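Local coordinates for protein amine Dehydrogenase (Pseudomonas putida, PDB 1JMX) that probably oxidises amines as part of a multisubunit quinohemoprotein enzyme that carries heme c, this chain being its beta-propeller subunit, at residues H11-V16 with V25-S30; Y297-F302 with T342-F347; L318-P323 with K330-P335; G4-A9 with D71-K76. All coordinates share one frame; numbering follows the deposited sequence.

Contact 1 of 4, residues H11-V16 with V25-S30; sequences HEYMIV and VVDVAS
Met14 and Val26 make the tight centre of this antiparallel pairing. Val26 N donates to Met14 O at 2.7 Å, almost straight (165°), and Met14 N returns a bond of 3.0 Å to Val26 O; each donor lies in the carbonyl plane of its acceptor. On the face bearing Tyr13, Val25 and Asp27, the CG1 branch of Val25, anti to its own backbone N, crosses the tyrosine ring obliquely and meets CD2 at 3.6 Å. Val28 presses CG2 toward Met14 CB (4.1 Å) and sets CB beside the extended chain of Glu12, whose OE2 is held by Lys304 N.

The other end is looser and wetter. Val28 N reaches Glu12 O by only a weak bond of 3.4 Å, and water steps in: one molecule donates to Asp27 OD2 (2.7 Å) and also bonds His11 ND1 and Tyr13 OH, the latter engaged by Lys8 N as well. Asp27 OD1 accepts from both OG and N of Ser30, an Asx motif. An alanine in place of Asp27 would probably loosen the turn and unseat the bridging water. The arrangement is that of a beta hairpin, strands 12-18 and 22-27, within one blade of a beta-propeller.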
loop_
_atom_site.group_PDB
_atom_site.type_symbol
_atom_site.label_atom_id
_atom_site.label_comp_id
_atom_site.label_asym_id
_atom_site.label_seq_id
_atom_site.Cartn_x
_atom_site.Cartn_y
_atom_site.Cartn_z
ATOM N N HIS B 11 -18.075 34.574 25.185
ATOM C CA HIS B 11 -16.992 33.623 25.421
ATOM C C HIS B 11 -16.539 32.944 24.152
ATOM O O HIS B 11 -17.353 32.576 23.310
ATOM C CB HIS B 11 -17.423 32.537 26.397
ATOM C CG HIS B 11 -17.425 32.976 27.821
ATOM N ND1 HIS B 11 -17.176 32.112 28.862
ATOM C CD2 HIS B 11 -17.674 34.181 28.379
ATOM C CE1 HIS B 11 -17.278 32.762 30.004
ATOM N NE2 HIS B 11 -17.582 34.019 29.737
ATOM N N GLU B 12 -15.234 32.723 24.060
ATOM C CA GLU B 12 -14.642 32.063 22.909
ATOM C C GLU B 12 -14.666 30.549 23.097
ATOM O O GLU B 12 -14.424 30.051 24.191
ATOM C CB GLU B 12 -13.218 32.552 22.711
ATOM C CG GLU B 12 -12.582 32.064 21.432
ATOM C CD GLU B 12 -11.438 32.941 21.010
ATOM O OE1 GLU B 12 -10.827 33.584 21.887
ATOM O OE2 GLU B 12 -11.174 33.011 19.799
ATOM N N TYR B 13 -14.966 29.825 22.027
ATOM C CA TYR B 13 -15.039 28.373 22.084
ATOM C C TYR B 13 -14.431 27.737 20.857
ATOM O O TYR B 13 -14.226 28.396 19.837
ATOM C CB TYR B 13 -16.488 27.913 22.214
ATOM C CG TYR B 13 -17.141 28.309 23.517
ATOM C CD1 TYR B 13 -18.033 29.386 23.577
ATOM C CD2 TYR B 13 -16.876 27.604 24.686
ATOM C CE1 TYR B 13 -18.643 29.743 24.774
ATOM C CE2 TYR B 13 -17.480 27.953 25.885
ATOM C CZ TYR B 13 -18.363 29.023 25.922
ATOM O OH TYR B 13 -18.958 29.352 27.115
ATOM N N MET B 14 -14.157 26.442 20.965
ATOM C CA MET B 14 -13.575 25.677 19.873
ATOM C C MET B 14 -14.210 24.305 19.811
ATOM O O MET B 14 -14.356 23.636 20.831
ATOM C CB MET B 14 -12.070 25.506 20.077
ATOM C CG MET B 14 -11.406 24.564 19.068
ATOM S SD MET B 14 -9.674 24.217 19.469
ATOM C CE MET B 14 -8.917 25.510 18.578
ATOM N N ILE B 15 -14.625 23.897 18.620
ATOM C CA ILE B 15 -15.201 22.576 18.473
ATOM C C ILE B 15 -14.233 21.663 17.746
ATOM O O ILE B 15 -13.497 22.091 16.854
ATOM C CB ILE B 15 -16.544 22.574 17.733
ATOM C CG1 ILE B 15 -16.393 23.160 16.328
ATOM C CG2 ILE B 15 -17.584 23.295 18.552
ATOM C CD1 ILE B 15 -17.605 22.902 15.440
ATOM N N VAL B 16 -14.202 20.413 18.189
ATOM C CA VAL B 16 -13.355 19.389 17.599
ATOM C C VAL B 16 -14.098 18.069 17.710
ATOM O O VAL B 16 -14.783 17.814 18.696
ATOM C CB VAL B 16 -11.972 19.238 18.326
ATOM C CG1 VAL B 16 -11.097 20.447 18.084
ATOM C CG2 VAL B 16 -12.160 19.010 19.819
ATOM N N VAL B 25 -16.658 20.704 23.086
ATOM C CA VAL B 25 -16.599 22.153 23.104
ATOM C C VAL B 25 -15.458 22.492 24.055
ATOM O O VAL B 25 -15.434 22.047 25.203
ATOM C CB VAL B 25 -17.914 22.786 23.610
ATOM C CG1 VAL B 25 -17.809 24.299 23.565
ATOM C CG2 VAL B 25 -19.081 22.323 22.761
ATOM N N VAL B 26 -14.477 23.217 23.538
ATOM C CA VAL B 26 -13.326 23.614 24.322
ATOM C C VAL B 26 -13.452 25.081 24.694
ATOM O O VAL B 26 -13.699 25.931 23.844
ATOM C CB VAL B 26 -11.997 23.387 23.541
ATOM C CG1 VAL B 26 -10.816 24.023 24.280
ATOM C CG2 VAL B 26 -11.748 21.891 23.361
ATOM N N ASP B 27 -13.381 25.356 25.987
ATOM C CA ASP B 27 -13.437 26.719 26.452
ATOM C C ASP B 27 -12.018 27.244 26.238
ATOM O O ASP B 27 -11.081 26.832 26.919
ATOM C CB ASP B 27 -13.823 26.756 27.925
ATOM C CG ASP B 27 -13.890 28.159 28.461
ATOM O OD1 ASP B 27 -13.013 28.540 29.263
ATOM O OD2 ASP B 27 -14.805 28.891 28.056
ATOM N N VAL B 28 -11.863 28.113 25.247
ATOM C CA VAL B 28 -10.563 28.675 24.902
ATOM C C VAL B 28 -9.872 29.466 26.018
ATOM O O VAL B 28 -8.646 29.482 26.089
ATOM C CB VAL B 28 -10.667 29.532 23.621
ATOM C CG1 VAL B 28 -9.345 30.230 23.309
ATOM C CG2 VAL B 28 -11.079 28.651 22.455
ATOM N N ALA B 29 -10.642 30.074 26.914
ATOM C CA ALA B 29 -10.054 30.865 27.997
ATOM C C ALA B 29 -9.256 30.030 29.000
ATOM O O ALA B 29 -8.116 30.363 29.341
ATOM C CB ALA B 29 -11.148 31.664 28.726
ATOM N N SER B 30 -9.859 28.935 29.448
ATOM C CA SER B 30 -9.242 28.050 30.426
ATOM C C SER B 30 -8.541 26.834 29.824
ATOM O O SER B 30 -7.926 26.053 30.543
ATOM C CB SER B 30 -10.305 27.586 31.417
ATOM O OG SER B 30 -11.375 26.949 30.744
HETATM O O HOH W 1 -17.239 29.167 29.235
HETATM O O HOH W 2 -13.600 30.734 26.598
#

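Contact 2 of 4, residues Y297-F302 with T342-F347; sequences YYCVAF and TTPQVF
Aromatic rings stand at the margins of this contact and find their partners outside it: Tyr297 stacks on His295, Phe302 and Tyr271 meet edge to face, and the ring of Tyr298 meets Phe258 with planes about 35° apart. The ring that does the work between the two segments is the smaller, puckered one of Pro344, touched at CD and CB. Its CD meets Cys299 SG at 3.6 Å, the sulfur being anti to the backbone N (chi1 -162°) and so carried out toward the proline. Two atoms further round, Pro344 CB meets the methyl CB of Ala301 at 3.8 Å. The same sulfur lies 3.9 Å from OG1 of Thr343, and at the far end CG2 of Val346 rests 3.6 Å from the carbonyl O of Phe302.

The touching parts run in almost the same direction, 3° apart end to end, yet Ala301 CA and Pro344 CA are 6.1 Å apart, wider than neighbouring strands of one sheet. A water molecule spans the gap instead, donating to Val300 O (3.0 Å) and to Pro344 O (2.7 Å). Tyr298 and Cys299 together face Gly312, a classic beta bulge at the start of strand 299-302. Side-by-side edge strands of separate sheets, joined by small side chains and water, here about 9 Å from the centre of the chain's fold, are characteristic of the innermost strands of adjacent blades in a beta-propeller.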
loop_
_atom_site.group_PDB
_atom_site.type_symbol
_atom_site.label_atom_id
_atom_site.label_comp_id
_atom_site.label_asym_id
_atom_site.label_seq_id
_atom_site.Cartn_x
_atom_site.Cartn_y
_atom_site.Cartn_z
ATOM N N TYR B 297 0.913 16.241 13.811
ATOM C CA TYR B 297 -0.339 16.967 13.986
ATOM C C TYR B 297 -0.752 17.385 12.575
ATOM O O TYR B 297 0.105 17.654 11.734
ATOM C CB TYR B 297 -0.158 18.198 14.879
ATOM C CG TYR B 297 -0.039 17.897 16.359
ATOM C CD1 TYR B 297 1.210 17.807 16.971
ATOM C CD2 TYR B 297 -1.175 17.722 17.152
ATOM C CE1 TYR B 297 1.330 17.548 18.333
ATOM C CE2 TYR B 297 -1.068 17.467 18.516
ATOM C CZ TYR B 297 0.190 17.376 19.099
ATOM O OH TYR B 297 0.314 17.080 20.440
ATOM N N TYR B 298 -2.050 17.393 12.299
ATOM C CA TYR B 298 -2.540 17.749 10.967
ATOM C C TYR B 298 -2.984 19.190 10.775
ATOM O O TYR B 298 -2.612 19.850 9.805
ATOM C CB TYR B 298 -3.781 16.931 10.614
ATOM C CG TYR B 298 -3.613 15.463 10.336
ATOM C CD1 TYR B 298 -2.415 14.935 9.848
ATOM C CD2 TYR B 298 -4.700 14.601 10.487
ATOM C CE1 TYR B 298 -2.317 13.576 9.507
ATOM C CE2 TYR B 298 -4.613 13.267 10.155
ATOM C CZ TYR B 298 -3.431 12.752 9.665
ATOM O OH TYR B 298 -3.389 11.422 9.325
ATOM N N CYS B 299 -3.815 19.644 11.704
ATOM C CA CYS B 299 -4.460 20.937 11.600
ATOM C C CYS B 299 -4.178 22.047 12.610
ATOM O O CYS B 299 -4.332 21.862 13.815
ATOM C CB CYS B 299 -5.963 20.658 11.555
ATOM S SG CYS B 299 -6.979 21.968 10.944
ATOM N N VAL B 300 -3.830 23.224 12.092
ATOM C CA VAL B 300 -3.583 24.388 12.936
ATOM C C VAL B 300 -4.898 25.131 13.157
ATOM O O VAL B 300 -5.824 25.033 12.350
ATOM C CB VAL B 300 -2.561 25.407 12.322
ATOM C CG1 VAL B 300 -1.148 24.864 12.379
ATOM C CG2 VAL B 300 -2.937 25.780 10.901
ATOM N N ALA B 301 -4.975 25.843 14.275
ATOM C CA ALA B 301 -6.136 26.656 14.624
ATOM C C ALA B 301 -5.645 27.820 15.485
ATOM O O ALA B 301 -4.871 27.627 16.408
ATOM C CB ALA B 301 -7.181 25.830 15.376
ATOM N N PHE B 302 -6.024 29.031 15.103
ATOM C CA PHE B 302 -5.665 30.244 15.834
ATOM C C PHE B 302 -6.898 30.760 16.574
ATOM O O PHE B 302 -8.017 30.665 16.061
ATOM C CB PHE B 302 -5.245 31.344 14.851
ATOM C CG PHE B 302 -3.767 31.441 14.615
ATOM C CD1 PHE B 302 -3.229 31.138 13.367
ATOM C CD2 PHE B 302 -2.917 31.900 15.619
ATOM C CE1 PHE B 302 -1.874 31.298 13.120
ATOM C CE2 PHE B 302 -1.561 32.062 15.381
ATOM C CZ PHE B 302 -1.040 31.762 14.126
ATOM N N THR B 342 -10.278 15.563 11.526
ATOM C CA THR B 342 -11.132 16.641 12.030
ATOM C C THR B 342 -10.454 18.013 11.950
ATOM O O THR B 342 -9.228 18.112 12.018
ATOM C CB THR B 342 -11.522 16.384 13.507
ATOM O OG1 THR B 342 -12.595 17.250 13.879
ATOM C CG2 THR B 342 -10.349 16.664 14.430
ATOM N N THR B 343 -11.253 19.066 11.801
ATOM C CA THR B 343 -10.716 20.426 11.755
ATOM C C THR B 343 -11.249 21.298 12.901
ATOM O O THR B 343 -12.455 21.519 13.024
ATOM C CB THR B 343 -10.885 21.109 10.335
ATOM O OG1 THR B 343 -10.802 22.533 10.454
ATOM C CG2 THR B 343 -12.163 20.751 9.691
ATOM N N PRO B 344 -10.354 21.704 13.823
ATOM C CA PRO B 344 -10.671 22.544 14.980
ATOM C C PRO B 344 -11.244 23.880 14.518
ATOM O O PRO B 344 -10.605 24.607 13.769
ATOM C CB PRO B 344 -9.310 22.723 15.645
ATOM C CG PRO B 344 -8.621 21.436 15.328
ATOM C CD PRO B 344 -8.948 21.273 13.876
ATOM N N GLN B 345 -12.437 24.199 15.001
ATOM C CA GLN B 345 -13.151 25.418 14.622
ATOM C C GLN B 345 -13.357 26.379 15.809
ATOM O O GLN B 345 -13.980 26.017 16.809
ATOM C CB GLN B 345 -14.497 25.002 14.028
ATOM C CG GLN B 345 -14.800 25.508 12.640
ATOM C CD GLN B 345 -13.741 25.186 11.614
ATOM O OE1 GLN B 345 -13.888 24.263 10.816
ATOM N NE2 GLN B 345 -12.709 26.006 11.568
ATOM N N VAL B 346 -12.843 27.603 15.678
ATOM C CA VAL B 346 -12.935 28.624 16.728
ATOM C C VAL B 346 -14.028 29.680 16.446
ATOM O O VAL B 346 -14.150 30.177 15.322
ATOM C CB VAL B 346 -11.547 29.321 16.939
ATOM C CG1 VAL B 346 -11.601 30.312 18.090
ATOM C CG2 VAL B 346 -10.478 28.287 17.211
ATOM N N PHE B 347 -14.804 30.023 17.476
ATOM C CA PHE B 347 -15.889 31.004 17.346
ATOM C C PHE B 347 -16.221 31.677 18.675
ATOM O O PHE B 347 -15.892 31.154 19.736
ATOM C CB PHE B 347 -17.164 30.326 16.812
ATOM C CG PHE B 347 -17.778 29.335 17.771
ATOM C CD1 PHE B 347 -18.824 29.713 18.610
ATOM C CD2 PHE B 347 -17.292 28.032 17.857
ATOM C CE1 PHE B 347 -19.369 28.808 19.523
ATOM C CE2 PHE B 347 -17.829 27.125 18.764
ATOM C CZ PHE B 347 -18.867 27.514 19.598
HETATM O O HOH W 3 -8.802 25.164 11.819
#

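Contact 3 of 4, residues L318-P323 with K330-P335; sequences LAVFNP and KNIKLP
Strands 317-322 and 327-333 form a beta hairpin, the outer half of a four-stranded propeller blade, and Leu318 illustrates how one side chain can stitch such a hairpin to its surroundings. Its CB faces Ile332 CB at 3.9 Å, as expected of paired residues whose side chains rise from the same face. CG follows anti to the carbonyl carbon (chi1 -67°). With chi2 at -53°, neither methyl is anti to CA, an uncommon folded shape for leucine. Of the two tips, CD1 reaches across to Val16 in strand 12-18, while CD2 is driven into the isopropyl end of Leu334. There Leu318 CD2 lies only 3.4 Å from Leu334 CG and equally close to Leu334 CD2, tighter than ordinary van der Waals contact; the two leucines cross at about a right angle. CD2 also flanks Ile332, so this methyl is gripped by two neighbours of the opposing segment.

The backbone fixes the register. Leu318 N to Ile332 O and Val320 N to Lys330 O are each 2.8 Å, both at 163°, and Ile332 N gives the matching bond to Leu318 O. Toward the turn the ladder slackens: Lys330 N to Val320 O, at 3.4 Å, is weak. Val320 and the CG of Lys330 lie side by side, pointing the same way. On the face of Ala319 and Asn331, the Asn331 amide lies over the neighbouring strand, its ND2 3.6 Å from Ala319 CA and its OD1 held by Lys328 NZ. Ala319 CB, in turn, sits in plane at the edge of the Phe321 ring.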
loop_
_atom_site.group_PDB
_atom_site.type_symbol
_atom_site.label_atom_id
_atom_site.label_comp_id
_atom_site.label_asym_id
_atom_site.label_seq_id
_atom_site.Cartn_x
_atom_site.Cartn_y
_atom_site.Cartn_z
ATOM N N LEU B 318 -4.923 18.128 22.013
ATOM C CA LEU B 318 -4.673 19.412 21.371
ATOM C C LEU B 318 -3.393 19.968 21.987
ATOM O O LEU B 318 -3.230 19.956 23.205
ATOM C CB LEU B 318 -5.781 20.435 21.667
ATOM C CG LEU B 318 -7.233 20.354 21.195
ATOM C CD1 LEU B 318 -7.298 20.164 19.697
ATOM C CD2 LEU B 318 -7.928 19.246 21.924
ATOM N N ALA B 319 -2.468 20.414 21.153
ATOM C CA ALA B 319 -1.256 21.018 21.673
ATOM C C ALA B 319 -1.549 22.513 21.639
ATOM O O ALA B 319 -2.154 23.003 20.687
ATOM C CB ALA B 319 -0.056 20.686 20.789
ATOM N N VAL B 320 -1.223 23.223 22.713
ATOM C CA VAL B 320 -1.450 24.665 22.754
ATOM C C VAL B 320 -0.079 25.313 22.707
ATOM O O VAL B 320 0.777 25.020 23.534
ATOM C CB VAL B 320 -2.195 25.126 24.027
ATOM C CG1 VAL B 320 -2.492 26.616 23.938
ATOM C CG2 VAL B 320 -3.488 24.351 24.197
ATOM N N PHE B 321 0.123 26.170 21.715
ATOM C CA PHE B 321 1.381 26.862 21.515
ATOM C C PHE B 321 1.280 28.367 21.656
ATOM O O PHE B 321 0.220 28.964 21.462
ATOM C CB PHE B 321 1.921 26.580 20.112
ATOM C CG PHE B 321 2.744 25.340 20.012
ATOM C CD1 PHE B 321 2.155 24.086 20.099
ATOM C CD2 PHE B 321 4.123 25.426 19.815
ATOM C CE1 PHE B 321 2.927 22.931 19.991
ATOM C CE2 PHE B 321 4.905 24.272 19.705
ATOM C CZ PHE B 321 4.307 23.028 19.793
ATOM N N ASN B 322 2.405 28.967 22.030
ATOM C CA ASN B 322 2.516 30.410 22.119
ATOM C C ASN B 322 3.071 30.653 20.731
ATOM O O ASN B 322 4.132 30.128 20.398
ATOM C CB ASN B 322 3.553 30.816 23.163
ATOM C CG ASN B 322 3.753 32.316 23.229
ATOM O OD1 ASN B 322 4.161 32.944 22.256
ATOM N ND2 ASN B 322 3.459 32.897 24.380
ATOM N N PRO B 323 2.347 31.397 19.884
ATOM C CA PRO B 323 2.842 31.648 18.528
ATOM C C PRO B 323 4.112 32.506 18.422
ATOM O O PRO B 323 4.858 32.390 17.450
ATOM C CB PRO B 323 1.637 32.290 17.843
ATOM C CG PRO B 323 0.981 33.019 18.948
ATOM C CD PRO B 323 1.043 32.045 20.095
ATOM N N LYS B 330 0.770 23.962 26.718
ATOM C CA LYS B 330 0.099 22.832 27.355
ATOM C C LYS B 330 -0.603 21.921 26.369
ATOM O O LYS B 330 -0.517 22.124 25.165
ATOM C CB LYS B 330 -0.883 23.297 28.441
ATOM C CG LYS B 330 -1.977 24.224 27.968
ATOM C CD LYS B 330 -2.880 24.640 29.125
ATOM C CE LYS B 330 -3.689 23.453 29.654
ATOM N NZ LYS B 330 -4.819 23.868 30.563
ATOM N N ASN B 331 -1.246 20.883 26.894
ATOM C CA ASN B 331 -1.979 19.924 26.083
ATOM C C ASN B 331 -3.351 19.722 26.673
ATOM O O ASN B 331 -3.498 19.581 27.889
ATOM C CB ASN B 331 -1.283 18.557 26.054
ATOM C CG ASN B 331 -0.003 18.577 25.273
ATOM O OD1 ASN B 331 1.082 18.688 25.843
ATOM N ND2 ASN B 331 -0.117 18.484 23.953
ATOM N N ILE B 332 -4.353 19.716 25.801
ATOM C CA ILE B 332 -5.728 19.483 26.206
ATOM C C ILE B 332 -5.994 18.037 25.807
ATOM O O ILE B 332 -5.913 17.690 24.628
ATOM C CB ILE B 332 -6.712 20.422 25.455
ATOM C CG1 ILE B 332 -6.415 21.885 25.798
ATOM C CG2 ILE B 332 -8.165 20.069 25.803
ATOM C CD1 ILE B 332 -7.206 22.871 24.983
ATOM N N LYS B 333 -6.219 17.184 26.797
ATOM C CA LYS B 333 -6.503 15.778 26.535
ATOM C C LYS B 333 -8.012 15.626 26.348
ATOM O O LYS B 333 -8.789 15.972 27.237
ATOM C CB LYS B 333 -6.001 14.910 27.697
ATOM C CG LYS B 333 -6.340 13.415 27.609
ATOM C CD LYS B 333 -5.637 12.716 26.453
ATOM C CE LYS B 333 -4.108 12.763 26.588
ATOM N NZ LYS B 333 -3.413 12.068 25.452
ATOM N N LEU B 334 -8.418 15.173 25.166
ATOM C CA LEU B 334 -9.831 14.982 24.851
ATOM C C LEU B 334 -10.336 13.590 25.220
ATOM O O LEU B 334 -9.615 12.599 25.086
ATOM C CB LEU B 334 -10.067 15.173 23.358
ATOM C CG LEU B 334 -9.728 16.504 22.711
ATOM C CD1 LEU B 334 -9.920 16.375 21.214
ATOM C CD2 LEU B 334 -10.613 17.582 23.291
ATOM N N PRO B 335 -11.579 13.500 25.715
ATOM C CA PRO B 335 -12.135 12.193 26.072
ATOM C C PRO B 335 -12.296 11.364 24.785
ATOM O O PRO B 335 -12.621 11.913 23.729
ATOM C CB PRO B 335 -13.501 12.557 26.666
ATOM C CG PRO B 335 -13.257 13.889 27.275
ATOM C CD PRO B 335 -12.436 14.590 26.212
#

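Contact 4 of 4, residues G4-A9 with D71-K76; sequences GPALKA and DLDTCK
An Asx turn, built at the tight connection between antiparallel strands 66-71 and 76-82, offers an aspartate to the N-terminal tail. In the first shell, Asp73 OD1 accepts the backbone N-H of Leu7 at 2.8 Å; the bond is fairly straight (160°), although the donor stands 50° out of the carboxylate plane. The same oxygen is 3.4 Å from Leu7 CB, and Ala6 CB packs against Asp73 CG at 3.9 Å. The other oxygen, Asp73 OD2, accepts a hydrogen bond of 2.8 Å from a water that also donates to Leu7 O. On the apolar side, Leu7 CD2 approaches Leu72 CB at 4.2 Å.

Further out, Arg349 and Arg55 both form salt bridges with Asp73 OD2, and would probably keep the carboxylate ionised. An alanine here would remove the acceptor for Leu7 N and the partner of both arginines, and is likely to let the tail drift from the turn. Asp71 helps to position Asp73: its OD2 accepts from Asp73 N at 3.1 Å and is itself paired with Arg55. Cys75, two residues further on, is tied by a disulfide to Cys37 of strand 32-38, so the N-terminal tail is moored beside a covalent link between two blades. The turn is braced from within by Thr74, whose OG1 donates to Asp71 OD1 at 2.7 Å.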
loop_
_atom_site.group_PDB
_atom_site.type_symbol
_atom_site.label_atom_id
_atom_site.label_comp_id
_atom_site.label_asym_id
_atom_site.label_seq_id
_atom_site.Cartn_x
_atom_site.Cartn_y
_atom_site.Cartn_z
ATOM N N GLY B 4 -26.122 19.740 27.541
ATOM C CA GLY B 4 -25.677 19.960 28.968
ATOM C C GLY B 4 -25.590 21.445 29.282
ATOM O O GLY B 4 -26.612 22.141 29.197
ATOM N N PRO B 5 -24.409 21.971 29.668
ATOM C CA PRO B 5 -24.301 23.406 29.968
ATOM C C PRO B 5 -24.361 24.237 28.680
ATOM O O PRO B 5 -23.689 23.926 27.694
ATOM C CB PRO B 5 -22.931 23.509 30.642
ATOM C CG PRO B 5 -22.143 22.447 29.941
ATOM C CD PRO B 5 -23.128 21.286 29.910
ATOM N N ALA B 6 -25.205 25.260 28.671
ATOM C CA ALA B 6 -25.326 26.114 27.497
ATOM C C ALA B 6 -24.092 26.985 27.437
ATOM O O ALA B 6 -23.517 27.314 28.474
ATOM C CB ALA B 6 -26.572 26.981 27.595
ATOM N N LEU B 7 -23.672 27.339 26.229
ATOM C CA LEU B 7 -22.499 28.184 26.047
ATOM C C LEU B 7 -22.764 29.636 26.438
ATOM O O LEU B 7 -23.849 30.172 26.198
ATOM C CB LEU B 7 -21.998 28.105 24.605
ATOM C CG LEU B 7 -21.142 26.895 24.210
ATOM C CD1 LEU B 7 -21.818 25.588 24.599
ATOM C CD2 LEU B 7 -20.855 26.944 22.725
ATOM N N LYS B 8 -21.766 30.267 27.047
ATOM C CA LYS B 8 -21.885 31.651 27.480
ATOM C C LYS B 8 -21.585 32.648 26.372
ATOM O O LYS B 8 -20.646 32.469 25.600
ATOM C CB LYS B 8 -20.970 31.905 28.674
ATOM C CG LYS B 8 -21.212 30.958 29.824
ATOM C CD LYS B 8 -20.676 31.518 31.122
ATOM C CE LYS B 8 -20.856 30.524 32.274
ATOM N NZ LYS B 8 -22.281 30.092 32.449
ATOM N N ALA B 9 -22.388 33.705 26.311
ATOM C CA ALA B 9 -22.229 34.757 25.311
ATOM C C ALA B 9 -20.932 35.534 25.515
ATOM O O ALA B 9 -20.504 35.746 26.646
ATOM C CB ALA B 9 -23.416 35.701 25.360
ATOM N N ASP B 71 -27.077 21.282 17.930
ATOM C CA ASP B 71 -27.152 22.507 18.711
ATOM C C ASP B 71 -26.216 22.318 19.901
ATOM O O ASP B 71 -26.481 21.504 20.773
ATOM C CB ASP B 71 -28.586 22.746 19.196
ATOM C CG ASP B 71 -28.673 23.792 20.302
ATOM O OD1 ASP B 71 -29.617 23.713 21.105
ATOM O OD2 ASP B 71 -27.809 24.688 20.391
ATOM N N LEU B 72 -25.127 23.079 19.928
ATOM C CA LEU B 72 -24.131 22.991 20.996
ATOM C C LEU B 72 -24.626 23.261 22.424
ATOM O O LEU B 72 -24.092 22.694 23.381
ATOM C CB LEU B 72 -22.949 23.909 20.678
ATOM C CG LEU B 72 -21.768 23.335 19.892
ATOM C CD1 LEU B 72 -22.219 22.350 18.833
ATOM C CD2 LEU B 72 -20.976 24.473 19.287
ATOM N N ASP B 73 -25.615 24.141 22.572
ATOM C CA ASP B 73 -26.155 24.464 23.893
ATOM C C ASP B 73 -26.876 23.305 24.561
ATOM O O ASP B 73 -26.957 23.248 25.787
ATOM C CB ASP B 73 -27.131 25.647 23.823
ATOM C CG ASP B 73 -26.434 26.991 23.709
ATOM O OD1 ASP B 73 -25.199 27.070 23.850
ATOM O OD2 ASP B 73 -27.141 27.991 23.481
ATOM N N THR B 74 -27.391 22.381 23.761
ATOM C CA THR B 74 -28.137 21.255 24.305
ATOM C C THR B 74 -27.682 19.900 23.767
ATOM O O THR B 74 -28.127 18.859 24.248
ATOM C CB THR B 74 -29.650 21.404 23.971
ATOM O OG1 THR B 74 -29.831 21.405 22.544
ATOM C CG2 THR B 74 -30.212 22.712 24.540
ATOM N N CYS B 75 -26.805 19.926 22.769
ATOM C CA CYS B 75 -26.314 18.717 22.114
ATOM C C CYS B 75 -27.400 18.042 21.286
ATOM O O CYS B 75 -27.289 16.857 20.974
ATOM C CB CYS B 75 -25.762 17.704 23.122
ATOM S SG CYS B 75 -24.202 18.170 23.912
ATOM N N LYS B 76 -28.430 18.796 20.907
ATOM C CA LYS B 76 -29.532 18.233 20.131
ATOM C C LYS B 76 -29.317 18.181 18.620
ATOM O O LYS B 76 -28.888 19.151 18.006
ATOM C CB LYS B 76 -30.841 18.977 20.424
ATOM C CG LYS B 76 -32.069 18.232 19.910
ATOM C CD LYS B 76 -33.179 19.168 19.429
ATOM C CE LYS B 76 -33.886 19.877 20.581
ATOM N NZ LYS B 76 -34.947 20.815 20.082
HETATM O O HOH W 4 -26.134 30.096 25.107
#

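Overall arrangement
From the N terminus, the chain returns to 4-9 at residues 71-76, so contact 4 closes a long loop spanning the first hairpins; contact 1, the short hairpin 11-16 with 25-30, lies within it. Later, contact 2 closes 297-302 against 342-347, and the hairpin of contact 3 lies within that span. The two enclosures follow in series and none of the four cross. Strand 345-348 nevertheless joins them, because Tyr13 N and Ile15 N bond to carbonyls of Phe347 and Gln345, adding the C-terminal strand to the N-terminal sheet. This is the "Velcro" closure of a propeller, with contact 2 setting the closing strand against the inner strand of the neighbouring blade and Phe347 reaching Leu7 and Leu72 of contact 4.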